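Local coordinates for nitroreductase-like family protein (Bacillus cereus, PDB 2I7H) that belongs to the nitroreductase family, binds flavin mononucleotide as a two-subunit assembly, and has no more precise role assigned, at residues A11-E16 and F123-W128; E50-K55 and Y113-A118; L70-E75 and N142-F147; P93-V98 and I162-Y167; M100-R105 and G156-G161. All coordinates share one frame; numbering follows the deposited sequence.

Interaction 1 of 5, residues A11-E16 and F123-W128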
# COMPACT_ATOMS: atom_id res chain seq x y z
N ALA A 11 -13.90 -6.94 -0.94
CA ALA A 11 -13.95 -6.88 0.52
C ALA A 11 -13.65 -8.26 1.13
O ALA A 11 -12.95 -8.37 2.14
CB ALA A 11 -15.32 -6.38 0.99
N ASN A 12 -14.18 -9.31 0.51
CA ASN A 12 -13.97 -10.65 1.03
C ASN A 12 -12.52 -11.07 0.94
O ASN A 12 -11.94 -11.53 1.92
CB ASN A 12 -14.91 -11.67 0.39
CG ASN A 12 -16.32 -11.54 0.91
OD1 ASN A 12 -16.55 -11.00 1.99
ND2 ASN A 12 -17.27 -12.03 0.15
N VAL A 13 -11.91 -10.86 -0.23
CA VAL A 13 -10.50 -11.15 -0.43
C VAL A 13 -9.61 -10.37 0.55
O VAL A 13 -8.73 -10.97 1.22
CB VAL A 13 -10.10 -10.87 -1.90
CG1 VAL A 13 -8.65 -11.18 -2.15
CG2 VAL A 13 -11.01 -11.70 -2.85
N ILE A 14 -9.85 -9.06 0.66
CA ILE A 14 -9.11 -8.18 1.58
C ILE A 14 -9.17 -8.70 3.03
O ILE A 14 -8.16 -8.73 3.73
CB ILE A 14 -9.62 -6.71 1.51
CG1 ILE A 14 -9.19 -6.06 0.18
CG2 ILE A 14 -9.17 -5.93 2.72
CD1 ILE A 14 -9.73 -4.68 -0.12
N LYS A 15 -10.35 -9.10 3.47
CA LYS A 15 -10.51 -9.57 4.85
C LYS A 15 -10.09 -11.02 5.10
O LYS A 15 -9.81 -11.40 6.25
CB LYS A 15 -11.95 -9.36 5.32
CG LYS A 15 -12.44 -7.91 5.20
CD LYS A 15 -13.67 -7.67 6.06
CE LYS A 15 -14.76 -8.71 5.80
NZ LYS A 15 -15.49 -8.45 4.53
N GLU A 16 -10.04 -11.83 4.05
CA GLU A 16 -9.73 -13.24 4.20
C GLU A 16 -8.24 -13.52 4.00
O GLU A 16 -7.70 -14.44 4.59
CB GLU A 16 -10.61 -14.09 3.27
CG GLU A 16 -12.07 -14.19 3.72
CD GLU A 16 -12.99 -14.95 2.75
OE1 GLU A 16 -12.49 -15.49 1.73
OE2 GLU A 16 -14.22 -15.03 3.01
N PHE A 123 -0.66 -7.15 -5.21
CA PHE A 123 -0.13 -8.46 -5.53
C PHE A 123 -0.62 -9.51 -4.53
O PHE A 123 -0.99 -10.61 -4.92
CB PHE A 123 1.39 -8.48 -5.53
CG PHE A 123 1.94 -9.84 -5.77
CD1 PHE A 123 2.06 -10.34 -7.10
CD2 PHE A 123 2.23 -10.67 -4.71
CE1 PHE A 123 2.52 -11.61 -7.30
CE2 PHE A 123 2.69 -11.95 -4.92
CZ PHE A 123 2.83 -12.43 -6.20
N GLN A 124 -0.61 -9.15 -3.25
CA GLN A 124 -1.00 -10.07 -2.19
C GLN A 124 -2.47 -10.47 -2.33
O GLN A 124 -2.81 -11.64 -2.14
CB GLN A 124 -0.73 -9.46 -0.82
CG GLN A 124 0.76 -9.40 -0.38
CD GLN A 124 0.83 -9.12 1.14
OE1 GLN A 124 0.13 -8.26 1.65
NE2 GLN A 124 1.63 -9.88 1.86
N LEU A 125 -3.31 -9.50 -2.72
CA LEU A 125 -4.73 -9.71 -2.96
C LEU A 125 -4.99 -10.58 -4.19
O LEU A 125 -5.70 -11.57 -4.13
CB LEU A 125 -5.44 -8.34 -3.11
CG LEU A 125 -5.48 -7.50 -1.84
CD1 LEU A 125 -6.16 -6.13 -2.08
CD2 LEU A 125 -6.13 -8.29 -0.71
N LEU A 126 -4.37 -10.20 -5.30
CA LEU A 126 -4.34 -11.00 -6.52
C LEU A 126 -3.91 -12.45 -6.30
O LEU A 126 -4.54 -13.37 -6.84
CB LEU A 126 -3.45 -10.30 -7.56
CG LEU A 126 -4.01 -8.97 -8.07
CD1 LEU A 126 -2.95 -8.07 -8.66
CD2 LEU A 126 -5.12 -9.18 -9.10
N ALA A 127 -2.85 -12.64 -5.53
CA ALA A 127 -2.35 -13.98 -5.24
C ALA A 127 -3.35 -14.76 -4.39
O ALA A 127 -3.65 -15.91 -4.68
CB ALA A 127 -0.92 -13.91 -4.58
N TRP A 128 -3.90 -14.12 -3.36
CA TRP A 128 -4.88 -14.79 -2.49
C TRP A 128 -6.06 -15.37 -3.30
O TRP A 128 -6.55 -16.46 -3.00
CB TRP A 128 -5.43 -13.84 -1.40
CG TRP A 128 -6.25 -14.58 -0.41
CD1 TRP A 128 -7.62 -14.68 -0.36
CD2 TRP A 128 -5.75 -15.41 0.65
NE1 TRP A 128 -8.00 -15.50 0.67
CE2 TRP A 128 -6.87 -15.97 1.31
CE3 TRP A 128 -4.45 -15.73 1.11
CZ2 TRP A 128 -6.74 -16.82 2.43
CZ3 TRP A 128 -4.31 -16.59 2.20
CH2 TRP A 128 -5.47 -17.11 2.87
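Val13 sets one methyl, CG1, between two residues of the 123-128 segment. CG1 stands anti to the backbone N (chi1 -179°), where it lies 3.6 Å from Leu125 O and 4.1 Å from Trp128 CD1. Valine and indole run alongside in opposite senses, and valine fits because its methyl fills the gap between Leu125 O and the ring; the axes of the two short segments pass at 9.5 Å. Ile14 follows. Its CB leads away from the longer helix, yet its CG1 still reaches Leu125 CD1 at 3.8 Å, while the other leucine methyl, CD2, sits 3.8 Å from Ile14 CA. Leucine, forked at its tip, can thus cover backbone and side chain of one residue together. Glu16 contributes its apolar and backbone parts: Glu16 O lies 3.2 Å above the indole plane of Trp128, displaced toward the rim, and Glu16 CB is 3.9 Å from Trp128 NE1. Phe168 meets the same indole, and Ile10 and Asn122 of the second subunit pack on Val13 and Ile14. The arrangement is a nearly perpendicular helix-helix packing, segments 11-16 and 123-128 crossing at 101°, which joins the N-terminal helix to the long helix 106-129 beside the subunit interface.

Interaction 2 of 5, residues E50-K55 and Y113-A118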
# COMPACT_ATOMS: atom_id res chain seq x y z
N GLU A 50 6.00 4.72 -11.84
CA GLU A 50 6.04 3.25 -11.72
C GLU A 50 7.32 2.78 -10.99
O GLU A 50 8.14 2.07 -11.57
CB GLU A 50 5.92 2.59 -13.11
CG GLU A 50 4.58 2.80 -13.79
CD GLU A 50 4.51 2.12 -15.16
OE1 GLU A 50 5.15 2.59 -16.13
OE2 GLU A 50 3.81 1.09 -15.26
N PRO A 51 7.49 3.17 -9.72
CA PRO A 51 8.79 3.03 -9.06
C PRO A 51 9.23 1.59 -8.79
O PRO A 51 10.40 1.35 -8.43
CB PRO A 51 8.56 3.77 -7.73
CG PRO A 51 7.11 3.61 -7.46
CD PRO A 51 6.50 3.79 -8.81
N TRP A 52 8.32 0.64 -8.93
CA TRP A 52 8.58 -0.73 -8.45
C TRP A 52 9.49 -1.51 -9.41
O TRP A 52 9.42 -1.32 -10.62
CB TRP A 52 7.24 -1.46 -8.24
CG TRP A 52 6.29 -1.21 -9.37
CD1 TRP A 52 6.35 -1.75 -10.66
CD2 TRP A 52 5.13 -0.34 -9.36
NE1 TRP A 52 5.32 -1.28 -11.41
CE2 TRP A 52 4.56 -0.41 -10.66
CE3 TRP A 52 4.54 0.48 -8.40
CZ2 TRP A 52 3.41 0.32 -11.02
CZ3 TRP A 52 3.38 1.22 -8.75
CH2 TRP A 52 2.84 1.12 -10.06
N ASN A 53 10.33 -2.37 -8.84
CA ASN A 53 11.19 -3.29 -9.60
C ASN A 53 11.24 -4.56 -8.79
O ASN A 53 10.97 -4.53 -7.61
CB ASN A 53 12.63 -2.78 -9.69
CG ASN A 53 12.75 -1.49 -10.44
OD1 ASN A 53 13.10 -1.49 -11.60
ND2 ASN A 53 12.49 -0.38 -9.77
N CYS A 54 11.59 -5.68 -9.43
CA CYS A 54 11.56 -6.99 -8.78
C CYS A 54 12.74 -7.88 -9.12
O CYS A 54 13.29 -7.80 -10.23
CB CYS A 54 10.27 -7.73 -9.15
SG CYS A 54 8.76 -6.86 -8.65
N LYS A 55 13.13 -8.74 -8.17
CA LYS A 55 13.93 -9.92 -8.48
C LYS A 55 13.11 -11.12 -8.04
O LYS A 55 12.61 -11.16 -6.91
CB LYS A 55 15.29 -9.91 -7.77
CG LYS A 55 15.85 -8.52 -7.58
CD LYS A 55 17.34 -8.45 -7.71
CE LYS A 55 17.67 -7.98 -9.11
NZ LYS A 55 18.97 -7.32 -9.21
N TYR A 113 7.49 5.12 -2.51
CA TYR A 113 7.35 4.08 -1.51
C TYR A 113 5.87 3.70 -1.29
O TYR A 113 5.51 2.52 -1.26
CB TYR A 113 8.03 4.57 -0.22
CG TYR A 113 8.11 3.56 0.86
CD1 TYR A 113 9.06 2.55 0.84
CD2 TYR A 113 7.22 3.60 1.93
CE1 TYR A 113 9.14 1.60 1.87
CE2 TYR A 113 7.29 2.66 2.95
CZ TYR A 113 8.22 1.69 2.91
OH TYR A 113 8.27 0.81 3.95
N ALA A 114 5.01 4.72 -1.16
CA ALA A 114 3.56 4.51 -1.12
C ALA A 114 3.06 3.64 -2.29
O ALA A 114 2.36 2.63 -2.08
CB ALA A 114 2.84 5.88 -1.10
N ALA A 115 3.44 4.03 -3.51
CA ALA A 115 3.10 3.32 -4.73
C ALA A 115 3.65 1.91 -4.71
O ALA A 115 2.98 0.96 -5.14
CB ALA A 115 3.62 4.09 -5.98
N THR A 116 4.88 1.75 -4.22
CA THR A 116 5.47 0.42 -4.20
C THR A 116 4.75 -0.49 -3.17
O THR A 116 4.53 -1.64 -3.45
CB THR A 116 6.97 0.49 -3.99
OG1 THR A 116 7.53 1.22 -5.08
CG2 THR A 116 7.55 -0.88 -3.95
N CYS A 117 4.32 0.07 -2.04
CA CYS A 117 3.48 -0.65 -1.09
C CYS A 117 2.08 -1.00 -1.61
O CYS A 117 1.58 -2.08 -1.30
CB CYS A 117 3.37 0.11 0.22
SG CYS A 117 4.95 0.31 1.01
N ALA A 118 1.48 -0.10 -2.40
CA ALA A 118 0.19 -0.33 -3.03
C ALA A 118 0.29 -1.50 -4.05
O ALA A 118 -0.60 -2.34 -4.10
CB ALA A 118 -0.39 1.02 -3.73
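Ala115 points its CB at the loop that leads into strand 53-58, and the methyl lies 3.8 Å from Pro51 CG and 4.0 Å from Trp52 CZ3. The residue before it, Ala114, belongs to the flavin mononucleotide pocket. The small methyl of Ala115 lets the proline ring and the indole both come close to the helix. The backbone takes part as well: Ala115 O is 3.6 Å from Trp52 CZ3, on the six-membered side of the indole. Thr116, next along, has OG1 anti to its carbonyl carbon (chi1 -61°), which sets the hydroxyl oxygen 3.4 Å from Pro51 CG. That hydroxyl is hydrogen-bonded to Asp112 O one helical turn earlier, so its polarity is met within the helix. Thr116 CA lies at the edge of the Trp52 ring, near its plane. Pro51 CD in turn lies 3.8 Å above the indole plane, toward the rim, and Phe119 of the same long helix stacks with the indole. All four touching residues are buried: proline offers ring carbons, tryptophan the CE3-CZ3 side of its six-membered ring, alanine a methyl, and threonine a hydroxyl already satisfied, so close fit rather than polar pairing joins loop to helix.

Interaction 3 of 5, residues L70-E75 and N142-F147; sequences LNSFTE and NYNPLF
Ser72 and Leu146 bring their backbones together, CA to CA 5.0 Å, where the end of helix 62-71 meets the start of helix 145-150. A small serine permits this closeness: Ser72 CB lies 3.8 Å from Phe147 CB, and Ser72 CA is 3.9 Å from Leu146 CB. Asn144 is the N-cap of helix 145-150. Its chi1 of -168° puts CG anti to the backbone N; from there OD1 and ND2 reach separate partners. Asn144 OD1 accepts from Leu146 N at 2.9 Å, capping the helix, and Asn144 ND2 makes a weak, bent bond to Ser72 O at 3.1 Å (126° at the hydrogen). A water accepts from Asn144 ND2 at 2.8 Å and gives a long, weak bond to Ser72 OG, which in the conformer described is also hydrogen-bonded to Val69 O. Phe147 turns its ring away, onto Leu65, Ala68 and Val69 of helix 62-71. An asparagine suits the N-cap because its two ends differ: the oxygen satisfies a helix N-H while the nitrogen still has hydrogens for a carbonyl and a water, so one amide caps one helix and makes a weak link to the end of the other.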
# COMPACT_ATOMS: atom_id res chain seq x y z
N LEU A 70 22.96 -15.27 3.99
CA LEU A 70 23.90 -15.80 4.94
C LEU A 70 25.21 -15.00 5.02
O LEU A 70 25.77 -14.84 6.09
CB LEU A 70 24.16 -17.28 4.67
CG LEU A 70 22.95 -18.19 4.86
CD1 LEU A 70 23.40 -19.63 4.76
CD2 LEU A 70 22.25 -17.93 6.20
N ASN A 71 25.71 -14.57 3.86
CA ASN A 71 26.98 -13.85 3.77
C ASN A 71 26.88 -12.48 4.41
O ASN A 71 27.89 -11.82 4.65
CB ASN A 71 27.44 -13.72 2.32
CG ASN A 71 27.99 -15.01 1.76
OD1 ASN A 71 28.37 -15.91 2.51
ND2 ASN A 71 28.03 -15.12 0.43
N SER A 72 25.63 -12.07 4.67
CA SER A 72 25.30 -10.76 5.27
C SER A 72 25.22 -10.77 6.80
O SER A 72 25.23 -9.72 7.43
CB SER A 72 23.99 -10.19 4.68
OG SER A 72 22.82 -10.67 5.34
N PHE A 73 25.10 -11.96 7.39
CA PHE A 73 25.06 -12.15 8.82
C PHE A 73 26.44 -12.07 9.45
O PHE A 73 27.44 -12.48 8.84
CB PHE A 73 24.41 -13.49 9.20
CG PHE A 73 22.93 -13.57 8.89
CD1 PHE A 73 22.29 -14.81 8.84
CD2 PHE A 73 22.18 -12.41 8.64
CE1 PHE A 73 20.92 -14.90 8.55
CE2 PHE A 73 20.82 -12.49 8.35
CZ PHE A 73 20.19 -13.73 8.31
N THR A 74 26.49 -11.57 10.68
CA THR A 74 27.69 -11.73 11.50
C THR A 74 27.83 -13.21 11.76
O THR A 74 26.91 -13.98 11.53
CB THR A 74 27.58 -11.01 12.84
OG1 THR A 74 26.38 -11.47 13.50
CG2 THR A 74 27.51 -9.49 12.62
N GLU A 75 28.98 -13.62 12.26
CA GLU A 75 29.20 -15.01 12.46
C GLU A 75 28.25 -15.59 13.51
O GLU A 75 27.87 -16.75 13.42
CB GLU A 75 30.68 -15.25 12.78
CG GLU A 75 31.31 -16.43 12.02
CD GLU A 75 30.87 -16.53 10.56
OE1 GLU A 75 30.70 -15.49 9.87
OE2 GLU A 75 30.69 -17.67 10.10
N ASN A 142 16.87 -6.39 4.97
CA ASN A 142 16.56 -5.54 3.84
C ASN A 142 17.31 -4.21 3.86
O ASN A 142 17.35 -3.51 2.84
CB ASN A 142 15.05 -5.29 3.79
CG ASN A 142 14.23 -6.58 3.65
OD1 ASN A 142 14.78 -7.68 3.60
ND2 ASN A 142 12.89 -6.43 3.55
N TYR A 143 17.91 -3.87 4.99
CA TYR A 143 18.66 -2.60 5.13
C TYR A 143 20.17 -2.83 5.18
O TYR A 143 20.95 -1.88 5.17
CB TYR A 143 18.19 -1.80 6.37
CG TYR A 143 16.73 -1.42 6.38
CD1 TYR A 143 15.74 -2.38 6.64
CD2 TYR A 143 16.34 -0.10 6.16
CE1 TYR A 143 14.37 -2.03 6.64
CE2 TYR A 143 14.99 0.28 6.18
CZ TYR A 143 14.02 -0.69 6.42
OH TYR A 143 12.71 -0.32 6.44
N ASN A 144 20.57 -4.10 5.24
CA ASN A 144 21.96 -4.51 5.36
C ASN A 144 22.69 -4.31 4.04
O ASN A 144 22.34 -4.94 3.03
CB ASN A 144 22.01 -5.97 5.83
CG ASN A 144 23.39 -6.39 6.26
OD1 ASN A 144 24.37 -6.00 5.65
ND2 ASN A 144 23.47 -7.20 7.30
N PRO A 145 23.69 -3.40 4.01
CA PRO A 145 24.38 -3.10 2.76
C PRO A 145 25.10 -4.31 2.16
O PRO A 145 25.29 -4.38 0.94
CB PRO A 145 25.37 -1.98 3.15
CG PRO A 145 25.50 -2.05 4.62
CD PRO A 145 24.18 -2.59 5.13
N LEU A 146 25.45 -5.27 3.02
CA LEU A 146 26.01 -6.55 2.60
C LEU A 146 25.03 -7.41 1.81
O LEU A 146 25.41 -8.03 0.82
CB LEU A 146 26.58 -7.34 3.79
CG LEU A 146 27.92 -6.88 4.41
CD1 LEU A 146 28.20 -7.64 5.70
CD2 LEU A 146 29.09 -6.97 3.43
N PHE A 147 23.77 -7.46 2.25
CA PHE A 147 22.73 -8.17 1.53
C PHE A 147 22.37 -7.47 0.21
O PHE A 147 22.21 -8.11 -0.83
CB PHE A 147 21.49 -8.36 2.44
CG PHE A 147 20.33 -9.00 1.75
CD1 PHE A 147 19.15 -8.28 1.52
CD2 PHE A 147 20.42 -10.31 1.26
CE1 PHE A 147 18.09 -8.85 0.85
CE2 PHE A 147 19.36 -10.89 0.60
CZ PHE A 147 18.18 -10.15 0.39
O HOH W 1 21.51 -9.02 8.00

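Interaction 4 of 5, residues P93-V98 and I162-Y167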
# COMPACT_ATOMS: atom_id res chain seq x y z
N PRO A 93 8.46 -21.95 -2.38
CA PRO A 93 8.55 -21.98 -3.85
C PRO A 93 9.16 -20.76 -4.56
O PRO A 93 9.84 -20.92 -5.57
CB PRO A 93 7.08 -22.20 -4.30
CG PRO A 93 6.47 -22.91 -3.19
CD PRO A 93 7.11 -22.34 -1.92
N ALA A 94 8.89 -19.55 -4.07
CA ALA A 94 9.37 -18.35 -4.73
C ALA A 94 9.61 -17.29 -3.69
O ALA A 94 8.91 -17.24 -2.67
CB ALA A 94 8.37 -17.86 -5.81
N GLN A 95 10.64 -16.48 -3.93
CA GLN A 95 10.83 -15.19 -3.24
C GLN A 95 10.84 -14.09 -4.28
O GLN A 95 11.42 -14.25 -5.36
CB GLN A 95 12.15 -15.14 -2.47
CG GLN A 95 12.15 -15.89 -1.17
CD GLN A 95 12.62 -17.32 -1.30
OE1 GLN A 95 13.41 -17.66 -2.20
NE2 GLN A 95 12.16 -18.18 -0.38
N ILE A 96 10.18 -12.98 -3.95
CA ILE A 96 10.21 -11.77 -4.76
C ILE A 96 10.75 -10.58 -3.95
O ILE A 96 10.11 -10.11 -3.02
CB ILE A 96 8.84 -11.46 -5.41
CG1 ILE A 96 8.43 -12.64 -6.30
CG2 ILE A 96 8.96 -10.22 -6.29
CD1 ILE A 96 7.13 -12.47 -6.99
N VAL A 97 11.96 -10.14 -4.30
CA VAL A 97 12.53 -8.95 -3.70
C VAL A 97 11.94 -7.75 -4.46
O VAL A 97 12.05 -7.66 -5.68
CB VAL A 97 14.09 -8.96 -3.73
CG1 VAL A 97 14.62 -7.77 -3.01
CG2 VAL A 97 14.69 -10.24 -3.14
N VAL A 98 11.24 -6.88 -3.76
CA VAL A 98 10.62 -5.70 -4.38
C VAL A 98 11.45 -4.49 -3.96
O VAL A 98 11.65 -4.24 -2.76
CB VAL A 98 9.16 -5.49 -3.94
CG1 VAL A 98 8.60 -4.21 -4.55
CG2 VAL A 98 8.26 -6.75 -4.27
N ILE A 162 10.48 -8.42 0.89
CA ILE A 162 10.70 -9.70 0.23
C ILE A 162 9.43 -10.49 0.42
O ILE A 162 9.03 -10.76 1.54
CB ILE A 162 11.94 -10.47 0.76
CG1 ILE A 162 13.17 -9.56 0.67
CG2 ILE A 162 12.10 -11.83 -0.03
CD1 ILE A 162 14.52 -10.23 0.95
N LEU A 163 8.78 -10.82 -0.68
CA LEU A 163 7.56 -11.62 -0.61
C LEU A 163 7.91 -13.09 -0.75
O LEU A 163 8.58 -13.48 -1.70
CB LEU A 163 6.58 -11.21 -1.71
CG LEU A 163 5.96 -9.82 -1.70
CD1 LEU A 163 5.68 -9.50 -3.14
CD2 LEU A 163 4.67 -9.83 -0.86
N HIS A 164 7.46 -13.89 0.21
CA HIS A 164 7.64 -15.35 0.21
C HIS A 164 6.31 -15.97 -0.17
O HIS A 164 5.29 -15.64 0.41
CB HIS A 164 8.13 -15.84 1.56
CG HIS A 164 9.53 -15.40 1.88
ND1 HIS A 164 10.58 -16.29 2.00
CD2 HIS A 164 10.06 -14.17 2.08
CE1 HIS A 164 11.69 -15.63 2.29
NE2 HIS A 164 11.40 -14.34 2.33
N ILE A 165 6.32 -16.84 -1.16
CA ILE A 165 5.10 -17.18 -1.88
C ILE A 165 5.01 -18.68 -2.14
O ILE A 165 6.00 -19.31 -2.47
CB ILE A 165 5.06 -16.48 -3.26
CG1 ILE A 165 5.31 -14.98 -3.12
CG2 ILE A 165 3.74 -16.75 -4.00
CD1 ILE A 165 5.96 -14.33 -4.35
N GLY A 166 3.81 -19.22 -2.00
CA GLY A 166 3.53 -20.58 -2.46
C GLY A 166 2.14 -21.02 -2.06
O GLY A 166 1.43 -20.30 -1.34
N TYR A 167 1.73 -22.18 -2.55
CA TYR A 167 0.46 -22.78 -2.17
C TYR A 167 0.56 -23.27 -0.74
O TYR A 167 1.64 -23.54 -0.23
CB TYR A 167 0.06 -23.91 -3.15
CG TYR A 167 -0.18 -23.40 -4.53
CD1 TYR A 167 0.77 -23.57 -5.55
CD2 TYR A 167 -1.35 -22.70 -4.83
CE1 TYR A 167 0.55 -23.06 -6.84
CE2 TYR A 167 -1.59 -22.18 -6.10
CZ TYR A 167 -0.63 -22.36 -7.09
OH TYR A 167 -0.88 -21.85 -8.34
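His164 carries Gln95 CG over one face of its imidazole, 3.7 Å from the ring centroid in a CH-pi contact, while Ile162 O lies in plane at its edge. Phe89 meets the same ring edge-to-face. Chi2 of 92° bends the glutamine chain at CD; the amide plane stands 66° from that of the imidazole, and Gln95 NE2 is hydrogen-bonded to Phe89 O. On this side of the sheet Val97 and Ile162 also lie side by side. On the opposite side Ile96 CD1 and Ile165 CD1 press to 3.4 Å, tighter than usual. The strands are antiparallel: Ile96 and Leu163 form a hydrogen-bonded pair with two straight 2.8 Å bonds, Ile96 N to Leu163 O and Leu163 N to Ile96 O. Ala94 and Ile165 have one sound bond, Ile165 N to Ala94 O at 3.0 Å, and a weak return from Ala94 N to Ile165 O at 3.3 Å. Gly166 suits the end, since a CB there would strike Pro93 CD. Backbone bonds thus satisfy buried amides, with hydrocarbon on the Ala94-Ile96-Leu163-Ile165 side and a Gln95-His164 pair beside Val97 and Ile162 on the other.

Interaction 5 of 5, residues M100-R105 and G156-G161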
# COMPACT_ATOMS: atom_id res chain seq x y z
N MSE A 100 13.07 -0.29 -5.18
CA MSE A 100 12.91 0.96 -5.92
C MSE A 100 14.18 1.80 -5.83
O MSE A 100 14.98 1.65 -4.89
CB MSE A 100 11.72 1.78 -5.37
CG MSE A 100 11.89 2.18 -3.90
SE MSE A 100 10.41 3.24 -3.27
CE MSE A 100 11.35 4.55 -2.32
N ASN A 101 14.35 2.69 -6.80
CA ASN A 101 15.41 3.70 -6.69
C ASN A 101 14.98 4.71 -5.66
O ASN A 101 13.85 5.17 -5.69
CB ASN A 101 15.69 4.35 -8.04
CG ASN A 101 16.25 3.37 -9.03
OD1 ASN A 101 17.28 2.76 -8.78
ND2 ASN A 101 15.57 3.20 -10.16
N GLU A 102 15.89 5.05 -4.75
CA GLU A 102 15.55 5.97 -3.70
C GLU A 102 15.74 7.39 -4.18
O GLU A 102 16.87 7.82 -4.44
CB GLU A 102 16.41 5.70 -2.47
CG GLU A 102 16.02 6.56 -1.33
CD GLU A 102 15.03 5.89 -0.48
OE1 GLU A 102 15.24 5.89 0.72
OE2 GLU A 102 14.04 5.36 -1.02
N ASP A 103 14.65 8.12 -4.29
CA ASP A 103 14.71 9.53 -4.69
C ASP A 103 15.33 10.28 -3.51
O ASP A 103 14.97 10.03 -2.38
CB ASP A 103 13.31 10.08 -5.08
CG ASP A 103 13.38 11.41 -5.84
OD1 ASP A 103 13.81 12.43 -5.25
OD2 ASP A 103 13.00 11.45 -7.05
N PRO A 104 16.29 11.17 -3.77
CA PRO A 104 16.89 11.95 -2.68
C PRO A 104 15.93 12.92 -1.97
O PRO A 104 16.21 13.36 -0.86
CB PRO A 104 18.07 12.69 -3.35
CG PRO A 104 17.79 12.62 -4.83
CD PRO A 104 16.86 11.48 -5.10
N ARG A 105 14.79 13.20 -2.58
CA ARG A 105 13.82 14.13 -2.07
C ARG A 105 12.71 13.40 -1.35
O ARG A 105 12.18 12.41 -1.85
CB ARG A 105 13.24 14.95 -3.23
CG ARG A 105 14.26 15.85 -3.98
CD ARG A 105 13.69 16.28 -5.34
NE ARG A 105 13.44 15.09 -6.17
CZ ARG A 105 12.99 15.11 -7.41
NH1 ARG A 105 12.71 16.27 -8.00
NH2 ARG A 105 12.86 13.97 -8.09
N GLY A 156 21.42 3.38 -2.58
CA GLY A 156 20.33 4.20 -3.09
C GLY A 156 19.28 3.43 -3.90
O GLY A 156 18.51 4.02 -4.66
N GLN A 157 19.27 2.11 -3.75
CA GLN A 157 18.11 1.31 -4.12
C GLN A 157 17.56 0.70 -2.84
O GLN A 157 18.29 0.07 -2.09
CB GLN A 157 18.46 0.22 -5.13
CG GLN A 157 18.83 0.80 -6.47
CD GLN A 157 19.22 -0.26 -7.46
OE1 GLN A 157 20.12 -1.06 -7.21
NE2 GLN A 157 18.55 -0.29 -8.59
N ARG A 158 16.28 0.95 -2.59
CA ARG A 158 15.64 0.57 -1.36
C ARG A 158 14.82 -0.70 -1.56
O ARG A 158 14.13 -0.85 -2.56
CB ARG A 158 14.73 1.70 -0.87
CG ARG A 158 13.87 1.31 0.31
CD ARG A 158 12.80 2.35 0.57
NE ARG A 158 13.34 3.60 1.15
CZ ARG A 158 13.35 3.88 2.45
NH1 ARG A 158 12.87 3.00 3.31
NH2 ARG A 158 13.87 5.04 2.89
N ILE A 159 14.92 -1.60 -0.58
CA ILE A 159 14.17 -2.83 -0.60
C ILE A 159 12.94 -2.61 0.24
O ILE A 159 13.01 -2.40 1.44
CB ILE A 159 15.00 -4.04 -0.08
CG1 ILE A 159 16.24 -4.25 -0.96
CG2 ILE A 159 14.13 -5.31 0.05
CD1 ILE A 159 17.16 -5.39 -0.49
N VAL A 160 11.80 -2.61 -0.43
CA VAL A 160 10.51 -2.42 0.23
C VAL A 160 10.01 -3.69 0.92
O VAL A 160 9.39 -3.61 1.98
CB VAL A 160 9.48 -1.85 -0.74
CG1 VAL A 160 8.22 -1.51 -0.02
CG2 VAL A 160 10.08 -0.60 -1.42
N GLY A 161 10.28 -4.85 0.33
CA GLY A 161 9.89 -6.10 0.94
C GLY A 161 10.41 -7.29 0.19
O GLY A 161 10.80 -7.18 -0.98
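Glu102 and Arg158 form the salt bridge of this contact. The arginine grips side-on with two nitrogens: Arg158 NH2 meets Glu102 OE1 at 2.7 Å on its syn lone pair, and Arg158 NE meets Glu102 OE2 at 2.9 Å with a fairly straight bond (163° at the hydrogen). A bend at chi3 (-72°) places NE beside the carboxylate, whose plane stands 35° from that of the guanidinium. This bridge belongs to one of two deposited glutamate conformers. Arg158 NH1 has a further partner, Asp110 of the second subunit, so one guanidinium serves both chains. Among neutral groups, Gln157 NE2 donates to Asn101 OD1 at 3.3 Å, the two amides side by side and nearly parallel; Gln157 OE1 accepts from Thr154 N, which helps fix the amide's rotation. Backbone bonds set the register: Arg158 N to Met100 O at 2.7 Å and the return bond from Met100 N to Arg158 O define an antiparallel hydrogen-bonded pair, and Glu102 N extends the pattern to Gly156 O. Gly156 has backbone angles that would jam a CB against the preceding carbonyl. Met100, present as selenomethionine, adds apolar contact, its CG 4.1 Å from Val160 CG2. Strand 94-101 ends and strand 157-167 begins here, with a classic beta bulge at Val160 and Gly161 opposite Val98; Thr116 and Met120 of helix 106-129 touch Val160, and Phe147 of helix 145-150 meets Ile159.

Interactions 4 and 5 share strands 94-101 and 157-167, the middle pair of the four-stranded antiparallel sheet, with centres 20 Å apart; along the chain interaction 5 is nested within interaction 4. Interaction 2 lies 9 Å from interaction 5, centre to centre, and sets the loop before strand 53-58 against helix 106-129; that strand is outermost within this chain, but the sheet continues into the second subunit. Later turns of the helix serve interaction 1, 18 Å away. Interactions 1 and 4 touch through Phe123 and Gln124 on Leu163. Interaction 3, 32 Å from interaction 1 between centres, ties peripheral helices to the sheet through Phe147 and Asn142. The long helix thus links sheet, flavin pocket and second subunit.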